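Local coordinates for protein flavodoxin (Streptococcus pneumoniae serotype 4, PDB 5LJL) that binds FMN and probably serves as a low-potential electron donor to a number of redox enzymes, at residues 22-32 with 133-144. Residues are numbered along the deposited sequence; the frame is centred on the assembly and turned at random.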
loop_
_atom_site.group_PDB
_atom_site.type_symbol
_atom_site.label_atom_id
_atom_site.label_comp_id
_atom_site.label_asym_id
_atom_site.label_seq_id
_atom_site.Cartn_x
_atom_site.Cartn_y
_atom_site.Cartn_z
ATOM N N ILE A 22 -6.625 8.771 0.209
ATOM C CA ILE A 22 -6.018 9.780 1.052
ATOM C C ILE A 22 -4.522 9.923 0.756
ATOM O O ILE A 22 -3.984 11.046 0.711
ATOM C CB ILE A 22 -6.286 9.476 2.536
ATOM C CG1 ILE A 22 -7.765 9.645 2.835
ATOM C CG2 ILE A 22 -5.395 10.241 3.513
ATOM C CD1 ILE A 22 -8.245 8.844 4.014
ATOM N N VAL A 23 -3.840 8.774 0.672
ATOM C CA VAL A 23 -2.413 8.803 0.378
ATOM C C VAL A 23 -2.127 9.392 -1.002
ATOM O O VAL A 23 -1.279 10.275 -1.123
ATOM C CB VAL A 23 -1.823 7.376 0.495
ATOM C CG1 VAL A 23 -0.379 7.348 0.032
ATOM C CG2 VAL A 23 -1.956 6.859 1.953
ATOM N N ALA A 24 -2.890 8.954 -2.024
ATOM C CA ALA A 24 -2.770 9.438 -3.384
ATOM C C ALA A 24 -2.946 10.939 -3.440
ATOM O O ALA A 24 -2.180 11.579 -4.119
ATOM C CB ALA A 24 -3.817 8.829 -4.281
ATOM N N ASP A 25 -3.951 11.457 -2.729
ATOM C CA ASP A 25 -4.261 12.886 -2.771
ATOM C C ASP A 25 -3.128 13.717 -2.182
ATOM O O ASP A 25 -2.778 14.798 -2.761
ATOM C CB ASP A 25 -5.604 13.167 -2.163
ATOM C CG ASP A 25 -6.751 12.676 -3.044
ATOM O OD1 ASP A 25 -6.506 12.332 -4.239
ATOM O OD2 ASP A 25 -7.853 12.662 -2.509
ATOM N N LYS A 26 -2.501 13.249 -1.097
ATOM C CA LYS A 26 -1.386 14.039 -0.516
ATOM C C LYS A 26 -0.204 13.996 -1.514
ATOM O O LYS A 26 0.436 15.010 -1.794
ATOM C CB LYS A 26 -1.057 13.588 0.903
ATOM C CG LYS A 26 0.207 14.216 1.520
ATOM C CD LYS A 26 0.108 15.711 1.643
ATOM C CE LYS A 26 -0.936 16.112 2.733
ATOM N NZ LYS A 26 -0.966 17.596 3.004
ATOM N N LEU A 27 0.122 12.816 -2.054
ATOM C CA LEU A 27 1.200 12.708 -3.040
ATOM C C LEU A 27 1.003 13.606 -4.275
ATOM O O LEU A 27 1.985 14.229 -4.735
ATOM C CB LEU A 27 1.512 11.272 -3.434
ATOM C CG LEU A 27 2.062 10.335 -2.377
ATOM C CD1 LEU A 27 2.169 8.878 -2.926
ATOM C CD2 LEU A 27 3.415 10.789 -1.851
ATOM N N ARG A 28 -0.238 13.682 -4.752
ATOM C CA ARG A 28 -0.536 14.595 -5.870
ATOM C C ARG A 28 -0.328 16.049 -5.468
ATOM O O ARG A 28 0.326 16.790 -6.189
ATOM C CB ARG A 28 -1.936 14.358 -6.431
ATOM C CG ARG A 28 -2.054 13.042 -7.157
ATOM C CD ARG A 28 -3.490 12.790 -7.625
ATOM N NE ARG A 28 -3.600 11.606 -8.463
ATOM C CZ ARG A 28 -4.491 10.631 -8.306
ATOM N NH1 ARG A 28 -5.397 10.669 -7.342
ATOM N NH2 ARG A 28 -4.456 9.588 -9.149
ATOM N N ASP A 29 -0.773 16.403 -4.277
ATOM C CA ASP A 29 -0.609 17.785 -3.774
ATOM C C ASP A 29 0.848 18.142 -3.636
ATOM O O ASP A 29 1.167 19.346 -3.690
ATOM C CB ASP A 29 -1.287 17.976 -2.418
ATOM C CG ASP A 29 -2.834 18.092 -2.503
ATOM O OD1 ASP A 29 -3.367 18.344 -3.626
ATOM O OD2 ASP A 29 -3.470 17.991 -1.425
ATOM N N LEU A 30 1.723 17.148 -3.390
ATOM C CA LEU A 30 3.201 17.346 -3.325
ATOM C C LEU A 30 3.909 17.334 -4.673
ATOM O O LEU A 30 5.125 17.501 -4.788
ATOM C CB LEU A 30 3.824 16.350 -2.347
ATOM C CG LEU A 30 3.327 16.464 -0.897
ATOM C CD1 LEU A 30 3.832 15.315 -0.007
ATOM C CD2 LEU A 30 3.706 17.786 -0.222
ATOM N N GLY A 31 3.137 17.164 -5.717
ATOM C CA GLY A 31 3.713 17.210 -7.054
ATOM C C GLY A 31 4.061 15.934 -7.727
ATOM O O GLY A 31 4.633 15.960 -8.823
ATOM N N LEU A 32 3.743 14.778 -7.116
ATOM C CA LEU A 32 4.000 13.510 -7.808
ATOM C C LEU A 32 2.859 13.184 -8.822
ATOM O O LEU A 32 1.724 13.645 -8.669
ATOM C CB LEU A 32 4.161 12.324 -6.821
ATOM C CG LEU A 32 5.375 12.307 -5.918
ATOM C CD1 LEU A 32 5.261 13.275 -4.752
ATOM C CD2 LEU A 32 5.578 10.889 -5.398
ATOM N N ILE A 133 -6.175 9.866 9.167
ATOM C CA ILE A 133 -5.835 10.707 8.013
ATOM C C ILE A 133 -4.458 11.411 8.190
ATOM O O ILE A 133 -3.583 11.457 7.291
ATOM C CB ILE A 133 -7.008 11.744 7.740
ATOM C CG1 ILE A 133 -8.218 10.978 7.160
ATOM C CG2 ILE A 133 -6.551 12.821 6.755
ATOM C CD1 ILE A 133 -9.527 11.719 7.378
ATOM N N GLU A 134 -4.257 11.969 9.354
ATOM C CA GLU A 134 -2.947 12.590 9.701
ATOM C C GLU A 134 -1.778 11.586 9.562
ATOM O O GLU A 134 -0.753 11.914 8.999
ATOM C CB GLU A 134 -2.977 13.191 11.115
ATOM C CG GLU A 134 -1.688 13.744 11.704
ATOM C CD GLU A 134 -1.046 14.873 10.897
ATOM O OE1 GLU A 134 0.169 15.093 11.041
ATOM O OE2 GLU A 134 -1.703 15.541 10.115
ATOM N N ARG A 135 -1.937 10.379 10.076
ATOM C CA ARG A 135 -0.881 9.379 10.014
ATOM C C ARG A 135 -0.588 9.032 8.538
ATOM O O ARG A 135 0.571 8.869 8.103
ATOM C CB ARG A 135 -1.205 8.122 10.824
ATOM C CG ARG A 135 -0.912 8.256 12.326
ATOM C CD ARG A 135 -1.254 6.991 13.147
ATOM N NE ARG A 135 -0.641 7.151 14.479
ATOM C CZ ARG A 135 -1.160 7.849 15.512
ATOM N NH1 ARG A 135 -2.382 8.404 15.430
ATOM N NH2 ARG A 135 -0.458 7.992 16.651
ATOM N N LEU A 136 -1.654 8.841 7.769
ATOM C CA LEU A 136 -1.496 8.572 6.349
ATOM C C LEU A 136 -0.815 9.700 5.620
ATOM O O LEU A 136 -0.027 9.513 4.635
ATOM C CB LEU A 136 -2.861 8.307 5.716
ATOM C CG LEU A 136 -3.541 7.010 6.117
ATOM C CD1 LEU A 136 -5.045 7.009 5.839
ATOM C CD2 LEU A 136 -2.861 5.765 5.538
ATOM N N GLU A 137 -1.197 10.919 5.971
ATOM C CA GLU A 137 -0.530 12.106 5.371
ATOM C C GLU A 137 0.962 12.193 5.730
ATOM O O GLU A 137 1.803 12.434 4.830
ATOM C CB GLU A 137 -1.290 13.396 5.696
ATOM C CG GLU A 137 -2.637 13.503 4.914
ATOM C CD GLU A 137 -3.420 14.739 5.319
ATOM O OE1 GLU A 137 -3.015 15.428 6.268
ATOM O OE2 GLU A 137 -4.395 15.028 4.611
ATOM N N GLN A 138 1.336 11.869 6.963
ATOM C CA GLN A 138 2.738 11.869 7.350
ATOM C C GLN A 138 3.530 10.792 6.608
ATOM O O GLN A 138 4.669 11.041 6.161
ATOM C CB GLN A 138 2.920 11.735 8.831
ATOM C CG GLN A 138 2.358 12.916 9.631
ATOM C CD GLN A 138 2.252 12.541 11.082
ATOM O OE1 GLN A 138 1.698 11.515 11.458
ATOM N NE2 GLN A 138 2.789 13.391 11.918
ATOM N N PHE A 139 2.901 9.613 6.452
ATOM C CA PHE A 139 3.464 8.521 5.584
ATOM C C PHE A 139 3.744 9.011 4.166
ATOM O O PHE A 139 4.834 8.836 3.657
ATOM C CB PHE A 139 2.427 7.378 5.650
ATOM C CG PHE A 139 2.601 6.267 4.676
ATOM C CD1 PHE A 139 3.308 5.113 4.989
ATOM C CD2 PHE A 139 1.989 6.341 3.438
ATOM C CE1 PHE A 139 3.366 4.060 4.079
ATOM C CE2 PHE A 139 2.082 5.306 2.541
ATOM C CZ PHE A 139 2.770 4.150 2.867
ATOM N N ALA A 140 2.757 9.624 3.488
ATOM C CA ALA A 140 2.955 10.137 2.139
ATOM C C ALA A 140 4.035 11.196 2.088
ATOM O O ALA A 140 4.892 11.204 1.203
ATOM C CB ALA A 140 1.610 10.691 1.627
ATOM N N GLU A 141 4.044 12.087 3.089
ATOM C CA GLU A 141 5.034 13.213 3.100
ATOM C C GLU A 141 6.484 12.665 3.286
ATOM O O GLU A 141 7.447 13.182 2.675
ATOM C CB GLU A 141 4.684 14.206 4.216
ATOM C CG GLU A 141 3.414 14.990 3.943
ATOM C CD GLU A 141 2.634 15.460 5.139
ATOM O OE1 GLU A 141 3.177 15.496 6.251
ATOM O OE2 GLU A 141 1.471 15.940 4.946
ATOM N N GLU A 142 6.654 11.597 4.092
ATOM C CA GLU A 142 7.964 10.972 4.273
ATOM C C GLU A 142 8.415 10.278 2.976
ATOM O O GLU A 142 9.550 10.412 2.580
ATOM C CB GLU A 142 7.972 10.035 5.493
ATOM C CG GLU A 142 9.326 9.363 5.685
ATOM C CD GLU A 142 9.486 8.598 6.955
ATOM O OE1 GLU A 142 8.452 8.309 7.569
ATOM O OE2 GLU A 142 10.672 8.390 7.369
ATOM N N LEU A 143 7.516 9.557 2.291
ATOM C CA LEU A 143 7.886 9.002 0.982
ATOM C C LEU A 143 8.293 10.032 -0.056
ATOM O O LEU A 143 9.274 9.849 -0.808
ATOM C CB LEU A 143 6.697 8.169 0.450
ATOM C CG LEU A 143 6.288 6.914 1.242
ATOM C CD1 LEU A 143 5.145 6.223 0.495
ATOM C CD2 LEU A 143 7.448 5.960 1.485
ATOM N N ALA A 144 7.497 11.098 -0.136
ATOM C CA ALA A 144 7.828 12.242 -0.986
ATOM C C ALA A 144 9.229 12.796 -0.621
ATOM O O ALA A 144 10.029 13.120 -1.505
ATOM C CB ALA A 144 6.761 13.325 -0.920
HETATM O O HOH W 1 -4.874 13.492 1.510
#
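I22 meets helix 133-144 with both branches, crossing the side chains of I133 and L136 at about a right angle: CD1 packs against I133 CG1 at 3.8 Å, while CG2, set anti to the backbone N, lies against L136 CB. The backbone O of I22 accepts a 2.7 Å hydrogen bond from a water, which also reaches E137 OE2 in a weak bond. V23 divides its methyls, CG2 against L136 CD2 at 3.9 Å and CG1 at the edge of the F139 ring, near its plane. One turn on, K26 starts out over A140, CG resting 3.8 Å from A140 CB. Bends at chi2 and chi3 (62° and 70°) then bring CE against both E137 CG and E141 OE2, and NZ, further out, makes a salt bridge with E141 OE2 (3.5 Å). On the side toward the sheet, L27 sets its CD2 against the methyl and carbonyl O of A140. L30 lays CD1 between A144 CB (3.7 Å) and the backbone of E141, and after the Schellman motif at G31, L32 touches the same A144 methyl. The axes of 22-29 and 133-144 pass 8.8 Å apart, crossing at -44°. Toward the sheet, V23, L27 and L143 rest on I54, and L136 and F139 on V89 and V122. Two neighbouring helices thus cover one face of the five-stranded parallel sheet, order 2-1-3-4-5, of the flavodoxin fold.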